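PDB 3IH6: putative zinc protease from Bordetella pertussis, which probably acts as a zinc-dependent metalloendopeptidase of the peptidase M16 family, this chain being a fragment that includes part of an inactive M16 domain. Local coordinates for residues 30-35 against 178-183; 44-49 against 119-124. One frame throughout, in Å; residues are numbered along the deposited sequence.

Interaction 1. Residues 30-35 against 178-183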
# COMPACT_ATOMS: atom_id res chain seq x y z
N MSE E 30 12.42 -28.68 0.23
CA MSE E 30 12.81 -27.87 -0.93
C MSE E 30 12.89 -28.67 -2.24
O MSE E 30 13.43 -29.78 -2.27
CB MSE E 30 14.18 -27.23 -0.69
CG MSE E 30 14.44 -25.99 -1.54
SE MSE E 30 13.57 -24.51 -0.63
CE MSE E 30 14.27 -24.90 1.19
N TYR E 31 12.39 -28.06 -3.31
CA TYR E 31 12.41 -28.64 -4.64
C TYR E 31 12.88 -27.56 -5.63
O TYR E 31 12.85 -26.35 -5.32
CB TYR E 31 11.01 -29.10 -5.02
CG TYR E 31 10.42 -30.18 -4.15
CD1 TYR E 31 10.50 -31.55 -4.51
CD2 TYR E 31 9.77 -29.86 -2.96
CE1 TYR E 31 9.94 -32.57 -3.70
CE2 TYR E 31 9.22 -30.87 -2.13
CZ TYR E 31 9.31 -32.23 -2.52
OH TYR E 31 8.73 -33.19 -1.70
N HIS E 32 13.31 -27.95 -6.82
CA HIS E 32 13.66 -26.94 -7.84
C HIS E 32 12.58 -26.61 -8.87
O HIS E 32 11.75 -27.44 -9.19
CB HIS E 32 15.03 -27.17 -8.50
CG HIS E 32 15.08 -28.30 -9.49
ND1 HIS E 32 15.59 -29.54 -9.17
CD2 HIS E 32 14.77 -28.34 -10.81
CE1 HIS E 32 15.58 -30.31 -10.25
NE2 HIS E 32 15.09 -29.61 -11.26
N LEU E 33 12.60 -25.38 -9.39
CA LEU E 33 11.64 -24.94 -10.42
C LEU E 33 12.10 -25.35 -11.80
O LEU E 33 13.29 -25.43 -12.03
CB LEU E 33 11.47 -23.40 -10.39
CG LEU E 33 10.98 -22.77 -9.07
CD1 LEU E 33 11.07 -21.25 -9.08
CD2 LEU E 33 9.58 -23.23 -8.70
N PRO E 34 11.15 -25.57 -12.75
CA PRO E 34 11.46 -25.53 -14.18
C PRO E 34 11.97 -24.14 -14.57
O PRO E 34 11.74 -23.17 -13.83
CB PRO E 34 10.08 -25.69 -14.86
CG PRO E 34 9.19 -26.27 -13.82
CD PRO E 34 9.73 -25.87 -12.48
N ALA E 35 12.64 -24.06 -15.71
CA ALA E 35 12.93 -22.81 -16.40
C ALA E 35 11.64 -21.99 -16.54
O ALA E 35 10.57 -22.56 -16.73
CB ALA E 35 13.51 -23.12 -17.76
N VAL E 178 3.65 -33.47 -10.89
CA VAL E 178 4.19 -34.84 -10.79
C VAL E 178 5.68 -35.02 -11.18
O VAL E 178 6.39 -35.77 -10.52
CB VAL E 178 3.28 -35.90 -11.43
CG1 VAL E 178 4.03 -37.23 -11.56
CG2 VAL E 178 2.04 -36.10 -10.55
N ALA E 179 6.16 -34.31 -12.22
CA ALA E 179 7.59 -34.42 -12.60
C ALA E 179 8.59 -33.65 -11.70
O ALA E 179 9.74 -34.07 -11.60
CB ALA E 179 7.80 -34.05 -14.09
N TYR E 180 8.15 -32.55 -11.08
CA TYR E 180 9.00 -31.76 -10.19
C TYR E 180 8.88 -32.08 -8.71
O TYR E 180 9.83 -31.84 -7.93
CB TYR E 180 8.86 -30.23 -10.46
CG TYR E 180 9.49 -29.91 -11.79
CD1 TYR E 180 8.79 -30.12 -12.98
CD2 TYR E 180 10.84 -29.55 -11.87
CE1 TYR E 180 9.40 -29.91 -14.23
CE2 TYR E 180 11.44 -29.33 -13.12
CZ TYR E 180 10.71 -29.52 -14.28
OH TYR E 180 11.29 -29.33 -15.48
N LEU E 181 7.74 -32.61 -8.28
CA LEU E 181 7.61 -32.90 -6.85
C LEU E 181 7.97 -34.38 -6.63
O LEU E 181 7.11 -35.27 -6.51
CB LEU E 181 6.27 -32.45 -6.28
CG LEU E 181 5.98 -30.95 -6.49
CD1 LEU E 181 4.58 -30.54 -6.05
CD2 LEU E 181 7.01 -30.04 -5.79
N VAL E 182 9.28 -34.63 -6.66
CA VAL E 182 9.82 -35.98 -6.61
C VAL E 182 10.96 -36.06 -5.62
O VAL E 182 11.76 -35.13 -5.51
CB VAL E 182 10.30 -36.52 -8.02
CG1 VAL E 182 9.08 -36.82 -8.94
CG2 VAL E 182 11.30 -35.59 -8.68
N ARG E 183 11.03 -37.16 -4.88
CA ARG E 183 12.09 -37.37 -3.89
C ARG E 183 13.52 -37.01 -4.39
O ARG E 183 14.27 -36.31 -3.67
CB ARG E 183 12.05 -38.78 -3.34
CG ARG E 183 13.25 -39.05 -2.45
CD ARG E 183 13.00 -40.08 -1.37
NE ARG E 183 14.12 -39.98 -0.43
CZ ARG E 183 14.02 -40.10 0.89
NH1 ARG E 183 12.84 -40.33 1.46
NH2 ARG E 183 15.11 -39.97 1.63
O HOH W 1 12.22 -30.20 -8.53

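Interaction 2. Residues 44-49 against 119-124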
# COMPACT_ATOMS: atom_id res chain seq x y z
N LEU E 44 3.67 -25.51 -12.01
CA LEU E 44 4.16 -25.66 -10.66
C LEU E 44 3.75 -24.46 -9.81
O LEU E 44 3.55 -24.58 -8.59
CB LEU E 44 5.68 -25.83 -10.67
CG LEU E 44 6.31 -26.44 -9.41
CD1 LEU E 44 5.65 -27.70 -8.96
CD2 LEU E 44 7.81 -26.63 -9.59
N ASP E 45 3.60 -23.31 -10.46
CA ASP E 45 3.17 -22.08 -9.80
C ASP E 45 1.74 -22.34 -9.28
O ASP E 45 1.47 -22.26 -8.07
CB ASP E 45 3.22 -20.97 -10.86
CG ASP E 45 3.32 -19.57 -10.28
OD1 ASP E 45 3.49 -19.45 -9.05
OD2 ASP E 45 3.24 -18.59 -11.08
N LEU E 46 0.85 -22.77 -10.17
CA LEU E 46 -0.56 -23.07 -9.82
C LEU E 46 -0.69 -24.20 -8.79
O LEU E 46 -1.46 -24.09 -7.86
CB LEU E 46 -1.36 -23.40 -11.06
CG LEU E 46 -1.43 -22.27 -12.09
CD1 LEU E 46 -1.96 -22.80 -13.44
CD2 LEU E 46 -2.29 -21.14 -11.52
N ALA E 47 0.11 -25.26 -8.96
CA ALA E 47 0.17 -26.39 -8.05
C ALA E 47 0.48 -25.99 -6.61
O ALA E 47 -0.16 -26.49 -5.66
CB ALA E 47 1.20 -27.36 -8.51
N ALA E 48 1.50 -25.14 -6.41
CA ALA E 48 1.87 -24.78 -5.05
C ALA E 48 0.70 -24.10 -4.32
O ALA E 48 0.54 -24.27 -3.12
CB ALA E 48 3.13 -23.93 -5.03
N THR E 49 -0.13 -23.38 -5.05
CA THR E 49 -1.32 -22.76 -4.46
C THR E 49 -2.36 -23.83 -4.11
O THR E 49 -3.02 -23.72 -3.09
CB THR E 49 -2.01 -21.80 -5.46
OG1 THR E 49 -1.17 -20.70 -5.75
CG2 THR E 49 -3.32 -21.26 -4.92
N GLU E 119 -11.90 -28.17 -10.14
CA GLU E 119 -12.22 -27.12 -9.14
C GLU E 119 -10.97 -26.59 -8.43
O GLU E 119 -10.86 -25.39 -8.13
CB GLU E 119 -13.21 -27.70 -8.11
CG GLU E 119 -13.72 -26.71 -7.04
CD GLU E 119 -14.71 -27.35 -6.07
OE1 GLU E 119 -15.26 -28.42 -6.40
OE2 GLU E 119 -14.96 -26.79 -4.97
N GLU E 120 -10.01 -27.47 -8.16
CA GLU E 120 -8.76 -27.03 -7.51
C GLU E 120 -7.94 -26.14 -8.42
O GLU E 120 -7.32 -25.15 -7.94
CB GLU E 120 -7.92 -28.22 -7.08
CG GLU E 120 -8.41 -28.75 -5.75
CD GLU E 120 -7.80 -30.08 -5.39
OE1 GLU E 120 -7.41 -30.83 -6.31
OE2 GLU E 120 -7.67 -30.35 -4.17
N LEU E 121 -7.96 -26.49 -9.71
CA LEU E 121 -7.26 -25.73 -10.71
C LEU E 121 -7.92 -24.37 -10.88
O LEU E 121 -7.23 -23.35 -11.02
CB LEU E 121 -7.19 -26.45 -12.07
CG LEU E 121 -6.63 -25.63 -13.25
CD1 LEU E 121 -5.23 -25.10 -13.01
CD2 LEU E 121 -6.62 -26.50 -14.46
N GLU E 122 -9.24 -24.35 -10.86
CA GLU E 122 -9.93 -23.08 -11.00
C GLU E 122 -9.65 -22.21 -9.77
O GLU E 122 -9.54 -20.99 -9.91
CB GLU E 122 -11.43 -23.26 -11.19
CG GLU E 122 -11.89 -23.89 -12.50
CD GLU E 122 -11.28 -23.22 -13.73
OE1 GLU E 122 -10.81 -22.07 -13.65
OE2 GLU E 122 -11.28 -23.86 -14.80
N ARG E 123 -9.57 -22.80 -8.57
CA ARG E 123 -9.23 -21.98 -7.39
C ARG E 123 -7.83 -21.28 -7.55
O ARG E 123 -7.69 -20.06 -7.36
CB ARG E 123 -9.32 -22.78 -6.09
CG ARG E 123 -8.61 -22.09 -4.91
CD ARG E 123 -8.84 -22.74 -3.54
NE ARG E 123 -8.37 -24.12 -3.43
CZ ARG E 123 -7.12 -24.52 -3.13
NH1 ARG E 123 -6.11 -23.67 -2.94
NH2 ARG E 123 -6.86 -25.83 -3.04
N ALA E 124 -6.83 -22.07 -7.95
CA ALA E 124 -5.48 -21.55 -8.13
C ALA E 124 -5.39 -20.59 -9.32
O ALA E 124 -4.68 -19.56 -9.23
CB ALA E 124 -4.53 -22.68 -8.30
O HOH W 2 -1.76 -19.55 -7.91

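Interaction 1. Residues 30-35 against 178-183
A single water bridges two backbone carbonyls where the end of strand 26-32 passes the end of helix 170-180. Water 1 donates to His32 O at 2.9 Å and to Tyr180 O at 3.0 Å, so both of its hydrogens are spent on carbonyls of the two segments. The same water lies above the centre of the His32 imidazole, which chi1 of 75° puts in the crowded position between the backbone N and the carbonyl carbon.

Two tyrosines, one from each segment, supply more than half of the buried surface. The Tyr180 ring receives Pro34 over the middle of one face: Pro34 CG stands 3.7 Å from the ring centroid, only 13° off the normal, a well-centred CH-pi contact. Where the ring of Tyr180 meets that of His32, the planes are almost perpendicular, at 88°, and the approach is oblique. In the antiparallel sheet of this M16 domain fragment, strand 26-32 runs between 84-90 and 187-191, and the chain that leaves helix 170-180 crosses its end before entering 187-191. Leu181, the centre of an inverse gamma turn, is the first residue beyond the helix, and the turn is closed by a weak bond from Val182 N to Tyr180 O.

The second ring, that of Tyr31, has CG anti to its carbonyl carbon and is covered on one face by Leu181. Leu181 CD2 lies 3.9 Å from the centroid of the Tyr31 ring, displaced toward the rim, and the two side chains cross at about a right angle. At the ring edge, near its plane, Val182 O approaches Tyr31 CE1 to 3.6 Å. The phenol OH is hydrogen-bonded to Glu109 at the end of helix 97-109.

Interaction 2. Residues 44-49 against 119-124
Ala124 CB sits against helix 39-52 between Leu46 and Thr49, one helical turn apart. It reaches the carbonyl Leu46 O at 3.4 Å, and Thr49 CG2 comes to 3.9 Å from the same Ala124 CB. Such a small side chain at the nearest point of the backbones is in keeping with the short separation of 5.4 Å between the CA atoms of Leu46 and Ala124.

Beside this point Leu46, with CG anti to its carbonyl carbon, spreads its two methyls over different neighbours. Its CD1 meets Leu121 CD1 tip to tip at 4.0 Å, the two side chains crossing obliquely, while Leu46 CD2 lies against the backbone of Ala124, 3.7 Å from Ala124 O.

Two polar links flank the apolar patch. Arg123 starts anti to its backbone N and bends at chi3 (61°), which brings NH1 to Thr49 O for a hydrogen bond of 3.1 Å. The N-H...O angle of 144° is moderately bent; the acceptor lies near the guanidinium plane, whereas the donor stands above the carbonyl plane. A weak bond from Arg123 NH2 to Ile50 O lets the same guanidinium hold two successive carbonyls of helix 39-52. The other link is water 2, which donates to Ala124 O and is also hydrogen-bonded to Thr49 OG1 at 2.5 Å.

Farther out, Trp128, one turn beyond Ala124, touches Leu46 and donates NE1 to Asp45 OD2. On the other flank Leu121 also packs on Leu170 and Val173 of helix 170-180. The short segments' axes approach to 8.9 Å at 103°, so the contact is a steep, nearly perpendicular crossing of two helices with an alanine at the crossing point, among the helices that pack with the antiparallel sheet in this M16-family alpha/beta domain.

Interaction 2 lies nested along the chain inside the loop that interaction 1 closes: strand 26-32 leads into helix 39-52, helix 118-136 comes only after two more strands and two helices, and helix 170-180 comes back to the strand before 187-191 joins the sheet. The centres of the two contacts are about 15 Å apart, and they meet at Leu44, whose CD2 lies 3.6 Å from Pro34 CD and 3.9 Å from Tyr180 CB. Helix 39-52 therefore packs on both segments of interaction 1, at Leu44 and again through Leu51 against Leu181, while Leu46 and Thr49 carry interaction 2. It thus stands between helix 118-136 and the strand and helix ends joined in interaction 1.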